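Local coordinates for protein Ceg4 (Legionella pneumophila subsp. pneumophila, PDB 6AOK) that dephosphorylates phosphotyrosine as a HAD-like phosphatase effector of the pathogen and attenuates activation of eukaryotic MAPK pathways, at residues F36-L40 / L66-Y71. Numbering follows the deposited sequence.
Sequences FYQSL and LFEAKY
Phe36, on helix 35-39, and Leu40, just beyond Ser39, face Lys70 and Leu66 of helix 60-71, the two segments running antiparallel, with CA atoms 8.3 Å apart for Phe36 and Lys70 and 7.4 Å for Leu40 and Leu66. No hydrogen bond joins the two segments; Phe36 buries more surface here than any other residue. With CG anti to the backbone N (chi1 175°), this ring reaches across to helix 60-71 and drives its far edge into the face of Phe67. The result is a T-shaped stack, centroids 4.9 Å apart and planes at 88°, in which Phe36 CZ sits over the middle of the Phe67 ring. Across one face of Phe36 runs the aliphatic part of Lys70, whose CD makes a CH-pi contact 3.6 Å from the ring centroid. The lysine chain is extended up to its bend at CE, and NZ forms a salt bridge with Asp84. Towards the other end, Leu40 and Leu66 pass in opposite directions, Leu40 CD2 lying 3.7 Å from Leu66 CD1, while Leu40 CD1 touches the Phe67 ring at CE1. Ser39 turns its hydroxyl back onto its own helix, where OG donates to Phe36 O at 2.6 Å. Helix 116-125 adds Tyr118 against Leu40, and Val122 and Tyr125 against Phe67. The contact thus joins two helices inserted between the first and second strands of the HAD-like core, a position consistent with a cap, held together by aromatic and aliphatic surfaces while the lysine charge is paired beyond them.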
# COMPACT_ATOMS: atom_id res chain seq x y z
N PHE A 36 1.56 -20.44 -1.13
CA PHE A 36 2.68 -19.52 -1.00
C PHE A 36 2.54 -18.63 0.22
O PHE A 36 3.44 -18.56 1.04
CB PHE A 36 2.88 -18.67 -2.25
CG PHE A 36 3.97 -17.65 -2.06
CD1 PHE A 36 5.28 -18.06 -1.81
CD2 PHE A 36 3.67 -16.30 -2.04
CE1 PHE A 36 6.29 -17.11 -1.60
CE2 PHE A 36 4.69 -15.32 -1.83
CZ PHE A 36 5.99 -15.74 -1.62
N TYR A 37 1.41 -17.96 0.38
CA TYR A 37 1.23 -17.13 1.56
C TYR A 37 1.32 -17.96 2.85
O TYR A 37 1.94 -17.54 3.85
CB TYR A 37 -0.12 -16.44 1.48
CG TYR A 37 -0.35 -15.39 2.54
CD1 TYR A 37 -0.79 -15.74 3.82
CD2 TYR A 37 -0.14 -14.05 2.25
CE1 TYR A 37 -1.00 -14.75 4.79
CE2 TYR A 37 -0.36 -13.06 3.19
CZ TYR A 37 -0.77 -13.41 4.45
OH TYR A 37 -0.96 -12.42 5.39
N GLN A 38 0.67 -19.11 2.85
CA GLN A 38 0.66 -19.93 4.06
C GLN A 38 2.06 -20.41 4.41
O GLN A 38 2.38 -20.62 5.59
CB GLN A 38 -0.29 -21.13 3.87
CG GLN A 38 -1.78 -20.63 3.81
CD GLN A 38 -2.32 -20.31 5.19
OE1 GLN A 38 -2.02 -20.99 6.18
NE2 GLN A 38 -3.16 -19.34 5.25
N SER A 39 2.91 -20.62 3.39
CA SER A 39 4.30 -21.03 3.64
C SER A 39 5.11 -19.97 4.37
O SER A 39 6.19 -20.28 4.92
CB SER A 39 5.00 -21.38 2.31
OG SER A 39 5.39 -20.19 1.57
N LEU A 40 4.63 -18.72 4.40
CA LEU A 40 5.34 -17.68 5.13
C LEU A 40 5.01 -17.67 6.61
O LEU A 40 5.59 -16.87 7.36
CB LEU A 40 5.01 -16.29 4.56
CG LEU A 40 5.23 -16.10 3.05
CD1 LEU A 40 4.65 -14.79 2.58
CD2 LEU A 40 6.75 -16.10 2.78
N LEU A 66 11.95 -17.25 0.78
CA LEU A 66 10.80 -17.88 0.13
C LEU A 66 10.33 -17.10 -1.11
O LEU A 66 9.96 -17.71 -2.13
CB LEU A 66 9.66 -18.02 1.15
CG LEU A 66 9.98 -19.08 2.23
CD1 LEU A 66 9.03 -18.95 3.45
CD2 LEU A 66 9.85 -20.48 1.66
N PHE A 67 10.32 -15.77 -1.04
CA PHE A 67 10.02 -14.99 -2.24
C PHE A 67 11.05 -15.26 -3.32
O PHE A 67 10.69 -15.46 -4.50
CB PHE A 67 9.99 -13.50 -1.92
CG PHE A 67 8.66 -13.00 -1.46
CD1 PHE A 67 8.32 -13.03 -0.11
CD2 PHE A 67 7.78 -12.47 -2.36
CE1 PHE A 67 7.10 -12.56 0.33
CE2 PHE A 67 6.54 -12.01 -1.95
CZ PHE A 67 6.20 -12.06 -0.60
N GLU A 68 12.33 -15.26 -2.96
CA GLU A 68 13.35 -15.53 -3.98
C GLU A 68 13.25 -16.97 -4.51
O GLU A 68 13.58 -17.22 -5.67
CB GLU A 68 14.75 -15.25 -3.41
CG GLU A 68 15.02 -13.77 -3.15
CD GLU A 68 16.40 -13.50 -2.56
OE1 GLU A 68 17.12 -14.48 -2.27
OE2 GLU A 68 16.77 -12.32 -2.39
N ALA A 69 12.88 -17.92 -3.68
CA ALA A 69 12.72 -19.30 -4.16
C ALA A 69 11.59 -19.39 -5.19
O ALA A 69 11.68 -20.12 -6.19
CB ALA A 69 12.42 -20.26 -3.01
N LYS A 70 10.54 -18.61 -4.97
CA LYS A 70 9.38 -18.64 -5.85
C LYS A 70 9.63 -17.86 -7.13
O LYS A 70 9.33 -18.36 -8.22
CB LYS A 70 8.16 -18.09 -5.11
CG LYS A 70 6.89 -18.20 -5.96
CD LYS A 70 5.69 -17.88 -5.16
CE LYS A 70 4.39 -17.90 -6.00
NZ LYS A 70 4.12 -19.19 -6.70
N TYR A 71 10.19 -16.66 -7.03
CA TYR A 71 10.26 -15.72 -8.15
C TYR A 71 11.67 -15.47 -8.66
O TYR A 71 11.83 -14.76 -9.66
CB TYR A 71 9.63 -14.37 -7.76
CG TYR A 71 8.16 -14.42 -7.41
CD1 TYR A 71 7.72 -14.18 -6.12
CD2 TYR A 71 7.21 -14.67 -8.39
CE1 TYR A 71 6.43 -14.21 -5.81
CE2 TYR A 71 5.87 -14.72 -8.08
CZ TYR A 71 5.49 -14.48 -6.79
OH TYR A 71 4.15 -14.51 -6.44